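Local coordinates for chromosome partition protein Smc (Pyrococcus yayanosii, PDB 5XEI) that probably condenses and partitions chromosomes as a homodimeric ATPase that binds DNA, here seen as its ABC-type head with part of the coiled coil and the joint, at residues D205-E208 against K209-N212; K276-E279 against L280-F283; N363-M366 against R367-A371; L481-V484 against M485-N488. All coordinates share one frame; numbering follows the deposited sequence.

Contact 1. Residues D205-E208 against K209-N212; sequences DKLE and KERN
E210 donates its backbone N to K206 O at 3.0 Å in an almost straight bond (174°), and the next two residues repeat the pattern: R211 N reaches L207 O at 2.7 Å, N212 N reaches E208 O at 3.2 Å. The E210 side chain runs extended from CG, back along the turn below, so that OE2 lies 3.5 Å from K206 CB. Its OE1 is engaged elsewhere, by N319 ND2. K206 does not answer this carboxylate: its chain bends at chi2 and chi3 and carries NZ to 4.3 Å from K209 NZ, where the two ammonium groups would be expected to repel each other, though both residues are exposed and solvent can screen them. E208 lays its CB over one face of the R211 guanidinium, 4.2 Å from NH2, while R211 also forms a cation-pi contact with F326. On the side facing helix 321-383, L207 packs on D325 and V329, its side chain crossing that of E210 at a slant with CD1 3.9 Å from E210 OE2. These i to i+4 bonds belong to helix 170-246, which lies along helix 321-383 in the predicted coiled coil, with L207, E208 and E210 on the facing side.

Contact 2. Residues K276-E279 against L280-F283; sequences KRRE and LKHF
L280 and E279 make up the closer-packed side of this turn. L280 N bonds to R277 O at 3.1 Å, the donor lying well above the carbonyl plane, and the L280 side chain folds back so that CD1 lies beside the carbonyl oxygens of K276 and R277 while also meeting L233 of helix 170-246. E279, with CG anti to its backbone N (chi1 -150°) and a bend at chi2, brings OE1 in the plane of the F283 ring to its edge at CE2; carboxylate and ring planes are 50° apart. The other oxygen, OE2, forms a salt bridge with K276 NZ at 2.9 Å, and both residues rest on L232. The exposed side is looser. The extended K281 chain crosses R278 at about a right angle, CD lying 3.9 Å from R278 CB. H282 stands edge-on over the R278 guanidinium, CE1 3.5 Å from CZ with the planes 88° apart, and R278 takes its salt bridge from E275. Backbone bonds L280 N to R277 O, F283 N to L280 O and, weakly, K281 N to R278 O each span three residues, as in 3-10-type turns, in the link between helices 261-278 and 285-289, within the predicted coiled coil.

Contact 3. Residues N363-M366 against R367-A371; sequences NVFM and RTLEA
The F365 ring takes L369 on one of its faces: L369 CB stands 4.2 Å above the ring plane, displaced toward the rim, and L369 CG approaches CE2 obliquely, also at 4.2 Å. The ring reaches this place because CG is anti to the backbone N (chi1 177°), and beyond the helix it meets the F400 ring, with planes about 55° apart, and is covered by I163, D164 and S167 of helix 156-167. L369 and M366 share L393 of strand 388-393 with it. The second flat group, the E370 carboxylate, belongs to a side chain that crosses M366 obliquely. M366 is curled at chi2 and chi3, which turns its methyl CE toward E370 OE1, and the same oxygen passes 3.6 Å from M366 CB, so that one carboxylate oxygen sits by both carbons. Main-chain bonds join the two segments throughout, from R367 N to N363 O at 2.9 Å up to E370 N and M366 O. V364 O is gripped twice, by T368 N at 3.0 Å and by T368 OG1 at 2.8 Å, the two donors arriving from opposite faces of its carbonyl plane. The chemistry therefore divides by side: the T368 hydroxyl, folded back on its own helix, is satisfied there and so can be buried against S167 and F440, while R367 and E370 stay on the exposed side of helix 321-383.

Contact 4. Residues L481-V484 against M485-N488; sequences LRDV and MMAN
M486 and R482 share the clearest hydrogen bond: M486 N points to R482 O at 3.1 Å, nearly straight (172°) and in the carbonyl plane. R482 holds the N-cap position of helix 483-488, and its own N is bonded to T480 OG1. The next residue, A487, gives only a weak bond from N to V484 O at 3.2 Å. Van der Waals contacts form the second group. M486 lies alongside D483, both side chains pointing the same way, and its bend at chi3 brings CE to 3.8 Å from D483 OD2 and 3.5 Å from L481 O. M485 sets CB 3.4 Å from R482 O, and with CG anti to N (chi1 -168°) the rest of its chain turns inward to F28 and A464. M486 meets V32, A512 and L516. The charged group is directed elsewhere: the R482 guanidinium leads away to D452, with a weak bond to L455 O, and D483 has a long, weak pairing with K520. Two buried methionines thus seat a short helix against the core sheet, and the chain just before it, where ABC ATPases carry their switch loop, has L481 beside N35, which places this turn next to the predicted ATP site.

In the fold
The four contacts follow one another along the chain, and none touches another. Contacts 1 and 2 are surface turns of the arm, their centres about 37 Å apart; both lean on a neighbouring helix, and helix 170-246 is the carrier in contact 1 but the support in contact 2. Contact 3 belongs to helix 321-383, the same helix that pairs with contact 1 much farther out, and is partly buried at the head. Contact 4, about 130 Å from contact 2 between centres, lies in the ATPase core. Exposed charges mark contacts 1 and 2, joined by two rings in contact 2; a phenylalanine and buried threonine mark contact 3, buried methionines contact 4, which alone adjoins the predicted ATP site.

Contact 1. Residues D205-E208 against K209-N212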
loop_
_atom_site.group_PDB
_atom_site.type_symbol
_atom_site.label_atom_id
_atom_site.label_comp_id
_atom_site.label_asym_id
_atom_site.label_seq_id
_atom_site.Cartn_x
_atom_site.Cartn_y
_atom_site.Cartn_z
ATOM N N ASP A 205 29.660 -8.520 30.459
ATOM C CA ASP A 205 29.821 -9.032 31.811
ATOM C C ASP A 205 30.934 -10.049 31.941
ATOM O O ASP A 205 31.510 -10.175 33.022
ATOM C CB ASP A 205 28.505 -9.618 32.286
ATOM C CG ASP A 205 27.681 -8.601 33.065
ATOM O OD1 ASP A 205 26.545 -8.257 32.630
ATOM O OD2 ASP A 205 28.152 -8.180 34.153
ATOM N N LYS A 206 31.232 -10.815 30.895
ATOM C CA LYS A 206 32.550 -11.431 30.870
ATOM C C LYS A 206 33.606 -10.371 31.142
ATOM O O LYS A 206 34.437 -10.515 32.043
ATOM C CB LYS A 206 32.819 -12.114 29.531
ATOM C CG LYS A 206 32.146 -13.448 29.393
ATOM C CD LYS A 206 32.657 -14.421 30.445
ATOM C CE LYS A 206 31.551 -15.336 30.982
ATOM N NZ LYS A 206 31.873 -15.862 32.351
ATOM N N LEU A 207 33.545 -9.268 30.399
ATOM C CA LEU A 207 34.634 -8.309 30.415
ATOM C C LEU A 207 34.733 -7.584 31.744
ATOM O O LEU A 207 35.842 -7.229 32.158
ATOM C CB LEU A 207 34.470 -7.319 29.267
ATOM C CG LEU A 207 35.175 -7.763 27.986
ATOM C CD1 LEU A 207 34.906 -9.225 27.659
ATOM C CD2 LEU A 207 34.744 -6.869 26.853
ATOM N N GLU A 208 33.611 -7.347 32.429
ATOM C CA GLU A 208 33.708 -6.727 33.749
ATOM C C GLU A 208 34.516 -7.590 34.695
ATOM O O GLU A 208 35.283 -7.076 35.520
ATOM C CB GLU A 208 32.333 -6.488 34.353
ATOM C CG GLU A 208 31.531 -5.515 33.581
ATOM C CD GLU A 208 30.053 -5.748 33.635
ATOM O OE1 GLU A 208 29.522 -6.172 32.596
ATOM O OE2 GLU A 208 29.434 -5.450 34.678
ATOM N N LYS A 209 34.338 -8.905 34.609
ATOM C CA LYS A 209 35.011 -9.804 35.533
ATOM C C LYS A 209 36.485 -9.943 35.177
ATOM O O LYS A 209 37.352 -9.865 36.056
ATOM C CB LYS A 209 34.302 -11.159 35.540
ATOM C CG LYS A 209 35.221 -12.366 35.694
ATOM C CD LYS A 209 34.393 -13.615 35.990
ATOM C CE LYS A 209 35.218 -14.889 35.949
ATOM N NZ LYS A 209 34.347 -16.110 35.874
ATOM N N GLU A 210 36.781 -10.126 33.892
ATOM C CA GLU A 210 38.164 -10.111 33.437
ATOM C C GLU A 210 38.832 -8.772 33.727
ATOM O O GLU A 210 39.978 -8.734 34.185
ATOM C CB GLU A 210 38.212 -10.431 31.952
ATOM C CG GLU A 210 37.498 -11.701 31.615
ATOM C CD GLU A 210 37.393 -11.924 30.128
ATOM O OE1 GLU A 210 38.387 -11.702 29.402
ATOM O OE2 GLU A 210 36.298 -12.317 29.679
ATOM N N ARG A 211 38.139 -7.661 33.475
ATOM C CA ARG A 211 38.742 -6.368 33.771
ATOM C C ARG A 211 39.219 -6.322 35.210
ATOM O O ARG A 211 40.364 -5.940 35.489
ATOM C CB ARG A 211 37.767 -5.222 33.520
ATOM C CG ARG A 211 38.329 -3.892 33.990
ATOM C CD ARG A 211 37.227 -2.931 34.344
ATOM N NE ARG A 211 36.400 -3.434 35.435
ATOM C CZ ARG A 211 35.121 -3.119 35.590
ATOM N NH1 ARG A 211 34.525 -2.329 34.712
ATOM N NH2 ARG A 211 34.427 -3.609 36.602
ATOM N N ASN A 212 38.354 -6.737 36.135
ATOM C CA ASN A 212 38.691 -6.599 37.544
ATOM C C ASN A 212 39.824 -7.526 37.936
ATOM O O ASN A 212 40.636 -7.169 38.791
ATOM C CB ASN A 212 37.471 -6.859 38.416
ATOM C CG ASN A 212 36.440 -5.768 38.306
ATOM O OD1 ASN A 212 35.250 -6.048 38.239
ATOM N ND2 ASN A 212 36.892 -4.510 38.270
#

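Contact 2. Residues K276-E279 against L280-F283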
loop_
_atom_site.group_PDB
_atom_site.type_symbol
_atom_site.label_atom_id
_atom_site.label_comp_id
_atom_site.label_asym_id
_atom_site.label_seq_id
_atom_site.Cartn_x
_atom_site.Cartn_y
_atom_site.Cartn_z
ATOM N N LYS A 276 74.629 -6.882 43.283
ATOM C CA LYS A 276 73.366 -6.536 43.929
ATOM C C LYS A 276 73.348 -5.096 44.468
ATOM O O LYS A 276 72.392 -4.741 45.159
ATOM C CB LYS A 276 73.037 -7.549 45.042
ATOM C CG LYS A 276 72.331 -8.853 44.551
ATOM C CD LYS A 276 70.840 -8.702 44.199
ATOM C CE LYS A 276 70.363 -9.637 43.085
ATOM N NZ LYS A 276 69.913 -8.899 41.862
ATOM N N ARG A 277 74.361 -4.264 44.187
ATOM C CA ARG A 277 74.270 -2.811 44.355
ATOM C C ARG A 277 74.007 -2.145 43.019
ATOM O O ARG A 277 73.095 -1.324 42.872
ATOM C CB ARG A 277 75.569 -2.181 44.887
ATOM C CG ARG A 277 76.504 -2.964 45.741
ATOM C CD ARG A 277 77.731 -2.119 46.149
ATOM N NE ARG A 277 78.615 -2.009 45.061
ATOM C CZ ARG A 277 79.779 -2.513 45.018
ATOM N NH1 ARG A 277 80.233 -3.139 46.022
ATOM N NH2 ARG A 277 80.506 -2.373 43.980
ATOM N N ARG A 278 74.864 -2.468 42.055
ATOM C CA ARG A 278 74.716 -1.979 40.698
ATOM C C ARG A 278 73.385 -2.402 40.087
ATOM O O ARG A 278 72.887 -1.750 39.161
ATOM C CB ARG A 278 75.900 -2.478 39.883
ATOM C CG ARG A 278 75.744 -2.428 38.415
ATOM C CD ARG A 278 76.159 -3.749 37.840
ATOM N NE ARG A 278 76.115 -3.653 36.400
ATOM C CZ ARG A 278 75.315 -4.367 35.622
ATOM N NH1 ARG A 278 74.469 -5.257 36.124
ATOM N NH2 ARG A 278 75.354 -4.160 34.327
ATOM N N GLU A 279 72.780 -3.467 40.613
ATOM C CA GLU A 279 71.473 -3.910 40.142
ATOM C C GLU A 279 70.424 -2.810 40.262
ATOM O O GLU A 279 69.545 -2.685 39.396
ATOM C CB GLU A 279 71.060 -5.135 40.948
ATOM C CG GLU A 279 70.178 -6.134 40.249
ATOM C CD GLU A 279 68.772 -6.060 40.773
ATOM O OE1 GLU A 279 68.467 -5.016 41.376
ATOM O OE2 GLU A 279 68.002 -7.034 40.631
ATOM N N LEU A 280 70.503 -2.006 41.323
ATOM C CA LEU A 280 69.519 -0.959 41.576
ATOM C C LEU A 280 69.835 0.336 40.865
ATOM O O LEU A 280 68.968 1.217 40.806
ATOM C CB LEU A 280 69.398 -0.644 43.061
ATOM C CG LEU A 280 69.214 -1.826 43.991
ATOM C CD1 LEU A 280 70.556 -2.422 44.355
ATOM C CD2 LEU A 280 68.478 -1.331 45.185
ATOM N N LYS A 281 71.060 0.482 40.350
ATOM C CA LYS A 281 71.356 1.584 39.442
ATOM C C LYS A 281 70.392 1.592 38.263
ATOM O O LYS A 281 70.194 2.636 37.631
ATOM C CB LYS A 281 72.816 1.483 38.959
ATOM C CG LYS A 281 73.860 1.453 40.099
ATOM C CD LYS A 281 75.309 1.317 39.584
ATOM C CE LYS A 281 76.345 1.306 40.722
ATOM N NZ LYS A 281 77.728 1.061 40.213
ATOM N N HIS A 282 69.755 0.455 37.992
ATOM C CA HIS A 282 68.906 0.270 36.830
ATOM C C HIS A 282 67.425 0.213 37.187
ATOM O O HIS A 282 66.594 -0.047 36.311
ATOM C CB HIS A 282 69.349 -0.993 36.092
ATOM C CG HIS A 282 70.820 -1.026 35.817
ATOM N ND1 HIS A 282 71.535 -2.201 35.713
ATOM C CD2 HIS A 282 71.714 -0.026 35.631
ATOM C CE1 HIS A 282 72.805 -1.923 35.470
ATOM N NE2 HIS A 282 72.939 -0.610 35.416
ATOM N N PHE A 283 67.069 0.448 38.443
ATOM C CA PHE A 283 65.675 0.606 38.824
ATOM C C PHE A 283 65.316 2.082 38.837
ATOM O O PHE A 283 66.121 2.921 39.249
ATOM C CB PHE A 283 65.392 -0.006 40.195
ATOM C CG PHE A 283 65.094 -1.479 40.154
ATOM C CD1 PHE A 283 63.894 -1.946 39.657
ATOM C CD2 PHE A 283 66.013 -2.392 40.626
ATOM C CE1 PHE A 283 63.625 -3.291 39.624
ATOM C CE2 PHE A 283 65.745 -3.731 40.602
ATOM C CZ PHE A 283 64.547 -4.183 40.104
#

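Contact 3. Residues N363-M366 against R367-A371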
loop_
_atom_site.group_PDB
_atom_site.type_symbol
_atom_site.label_atom_id
_atom_site.label_comp_id
_atom_site.label_asym_id
_atom_site.label_seq_id
_atom_site.Cartn_x
_atom_site.Cartn_y
_atom_site.Cartn_z
ATOM N N ASN A 363 -13.652 9.555 7.635
ATOM C CA ASN A 363 -14.377 10.820 7.453
ATOM C C ASN A 363 -14.755 11.066 5.994
ATOM O O ASN A 363 -15.889 11.454 5.689
ATOM C CB ASN A 363 -13.551 12.004 7.950
ATOM C CG ASN A 363 -13.344 11.987 9.442
ATOM O OD1 ASN A 363 -13.992 11.237 10.160
ATOM N ND2 ASN A 363 -12.419 12.800 9.916
ATOM N N VAL A 364 -13.800 10.901 5.080
ATOM C CA VAL A 364 -14.116 11.121 3.678
ATOM C C VAL A 364 -15.189 10.147 3.244
ATOM O O VAL A 364 -16.094 10.492 2.476
ATOM C CB VAL A 364 -12.857 10.997 2.803
ATOM C CG1 VAL A 364 -13.165 11.425 1.385
ATOM C CG2 VAL A 364 -11.736 11.836 3.360
ATOM N N PHE A 365 -15.112 8.913 3.734
ATOM C CA PHE A 365 -16.109 7.930 3.346
ATOM C C PHE A 365 -17.490 8.362 3.808
ATOM O O PHE A 365 -18.442 8.400 3.015
ATOM C CB PHE A 365 -15.755 6.562 3.913
ATOM C CG PHE A 365 -16.773 5.519 3.612
ATOM C CD1 PHE A 365 -16.805 4.897 2.369
ATOM C CD2 PHE A 365 -17.721 5.166 4.554
ATOM C CE1 PHE A 365 -17.755 3.927 2.087
ATOM C CE2 PHE A 365 -18.673 4.183 4.274
ATOM C CZ PHE A 365 -18.679 3.567 3.053
ATOM N N MET A 366 -17.609 8.719 5.089
ATOM C CA MET A 366 -18.913 9.065 5.638
ATOM C C MET A 366 -19.461 10.330 4.999
ATOM O O MET A 366 -20.655 10.405 4.696
ATOM C CB MET A 366 -18.822 9.232 7.149
ATOM C CG MET A 366 -18.302 8.018 7.864
ATOM S SD MET A 366 -19.461 6.645 7.742
ATOM C CE MET A 366 -20.933 7.440 8.365
ATOM N N ARG A 367 -18.610 11.341 4.807
ATOM C CA ARG A 367 -19.043 12.556 4.130
ATOM C C ARG A 367 -19.614 12.226 2.771
ATOM O O ARG A 367 -20.649 12.764 2.367
ATOM C CB ARG A 367 -17.881 13.529 3.975
ATOM C CG ARG A 367 -18.304 14.872 3.403
ATOM C CD ARG A 367 -18.065 15.017 1.905
ATOM N NE ARG A 367 -18.816 16.160 1.406
ATOM C CZ ARG A 367 -18.382 17.041 0.505
ATOM N NH1 ARG A 367 -17.180 16.932 -0.021
ATOM N NH2 ARG A 367 -19.153 18.063 0.144
ATOM N N THR A 368 -18.932 11.352 2.035
ATOM C CA THR A 368 -19.471 10.897 0.764
ATOM C C THR A 368 -20.735 10.098 0.992
ATOM O O THR A 368 -21.767 10.354 0.363
ATOM C CB THR A 368 -18.438 10.053 0.025
ATOM O OG1 THR A 368 -17.217 10.793 -0.113
ATOM C CG2 THR A 368 -18.959 9.662 -1.350
ATOM N N LEU A 369 -20.681 9.144 1.926
ATOM C CA LEU A 369 -21.808 8.249 2.128
ATOM C C LEU A 369 -23.062 9.011 2.526
ATOM O O LEU A 369 -24.171 8.653 2.119
ATOM C CB LEU A 369 -21.437 7.215 3.181
ATOM C CG LEU A 369 -22.368 6.045 3.486
ATOM C CD1 LEU A 369 -23.143 6.302 4.731
ATOM C CD2 LEU A 369 -23.308 5.756 2.317
ATOM N N GLU A 370 -22.908 10.085 3.289
ATOM C CA GLU A 370 -24.078 10.822 3.732
ATOM C C GLU A 370 -24.603 11.745 2.646
ATOM O O GLU A 370 -25.825 11.870 2.479
ATOM C CB GLU A 370 -23.747 11.581 5.017
ATOM C CG GLU A 370 -23.753 10.652 6.244
ATOM C CD GLU A 370 -22.702 10.989 7.315
ATOM O OE1 GLU A 370 -22.195 10.034 7.941
ATOM O OE2 GLU A 370 -22.390 12.182 7.554
ATOM N N ALA A 371 -23.709 12.387 1.888
ATOM C CA ALA A 371 -24.162 13.195 0.760
ATOM C C ALA A 371 -25.020 12.351 -0.177
ATOM O O ALA A 371 -26.156 12.717 -0.523
ATOM C CB ALA A 371 -22.964 13.789 0.011
#

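Contact 4. Residues L481-V484 against M485-N488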
loop_
_atom_site.group_PDB
_atom_site.type_symbol
_atom_site.label_atom_id
_atom_site.label_comp_id
_atom_site.label_asym_id
_atom_site.label_seq_id
_atom_site.Cartn_x
_atom_site.Cartn_y
_atom_site.Cartn_z
ATOM N N LEU A 481 -37.919 3.112 -26.837
ATOM C CA LEU A 481 -38.928 3.243 -27.881
ATOM C C LEU A 481 -40.110 4.087 -27.416
ATOM O O LEU A 481 -41.075 4.246 -28.175
ATOM C CB LEU A 481 -39.383 1.854 -28.340
ATOM C CG LEU A 481 -39.805 0.993 -27.161
ATOM C CD1 LEU A 481 -41.307 1.087 -26.985
ATOM C CD2 LEU A 481 -39.338 -0.433 -27.333
ATOM N N ARG A 482 -40.045 4.643 -26.209
ATOM C CA ARG A 482 -41.145 5.379 -25.600
ATOM C C ARG A 482 -41.091 6.850 -25.996
ATOM O O ARG A 482 -40.046 7.498 -25.875
ATOM C CB ARG A 482 -41.089 5.232 -24.081
ATOM C CG ARG A 482 -40.721 3.827 -23.628
ATOM C CD ARG A 482 -41.892 2.865 -23.768
ATOM N NE ARG A 482 -43.050 3.302 -22.987
ATOM C CZ ARG A 482 -43.269 2.975 -21.715
ATOM N NH1 ARG A 482 -42.400 2.210 -21.060
ATOM N NH2 ARG A 482 -44.355 3.415 -21.091
ATOM N N ASP A 483 -42.230 7.373 -26.454
ATOM C CA ASP A 483 -42.241 8.682 -27.099
ATOM C C ASP A 483 -41.906 9.794 -26.119
ATOM O O ASP A 483 -41.263 10.784 -26.494
ATOM C CB ASP A 483 -43.602 8.915 -27.761
ATOM C CG ASP A 483 -44.039 7.727 -28.622
ATOM O OD1 ASP A 483 -44.862 6.918 -28.134
ATOM O OD2 ASP A 483 -43.555 7.590 -29.774
ATOM N N VAL A 484 -42.314 9.646 -24.860
ATOM C CA VAL A 484 -42.012 10.676 -23.875
ATOM C C VAL A 484 -40.505 10.786 -23.674
ATOM O O VAL A 484 -39.960 11.887 -23.507
ATOM C CB VAL A 484 -42.738 10.379 -22.551
ATOM C CG1 VAL A 484 -42.766 11.622 -21.684
ATOM C CG2 VAL A 484 -44.138 9.853 -22.802
ATOM N N MET A 485 -39.809 9.647 -23.692
ATOM C CA MET A 485 -38.356 9.672 -23.564
ATOM C C MET A 485 -37.719 10.348 -24.768
ATOM O O MET A 485 -36.842 11.208 -24.621
ATOM C CB MET A 485 -37.821 8.256 -23.399
ATOM C CG MET A 485 -36.375 8.249 -22.984
ATOM S SD MET A 485 -36.137 8.840 -21.292
ATOM C CE MET A 485 -36.754 7.416 -20.376
ATOM N N MET A 486 -38.148 9.960 -25.970
ATOM C CA MET A 486 -37.733 10.637 -27.195
ATOM C C MET A 486 -37.912 12.142 -27.111
ATOM O O MET A 486 -37.129 12.904 -27.691
ATOM C CB MET A 486 -38.563 10.124 -28.361
ATOM C CG MET A 486 -37.865 9.242 -29.293
ATOM S SD MET A 486 -39.126 8.588 -30.384
ATOM C CE MET A 486 -39.793 7.269 -29.361
ATOM N N ALA A 487 -38.960 12.581 -26.415
ATOM C CA ALA A 487 -39.441 13.949 -26.554
ATOM C C ALA A 487 -38.417 14.966 -26.054
ATOM O O ALA A 487 -38.259 16.044 -26.646
ATOM C CB ALA A 487 -40.761 14.090 -25.808
ATOM N N ASN A 488 -37.700 14.641 -24.979
ATOM C CA ASN A 488 -36.745 15.574 -24.396
ATOM C C ASN A 488 -35.320 15.387 -24.892
ATOM O O ASN A 488 -34.448 16.181 -24.520
ATOM C CB ASN A 488 -36.744 15.460 -22.873
ATOM C CG ASN A 488 -38.124 15.432 -22.304
ATOM O OD1 ASN A 488 -38.825 14.417 -22.384
ATOM N ND2 ASN A 488 -38.548 16.558 -21.744
#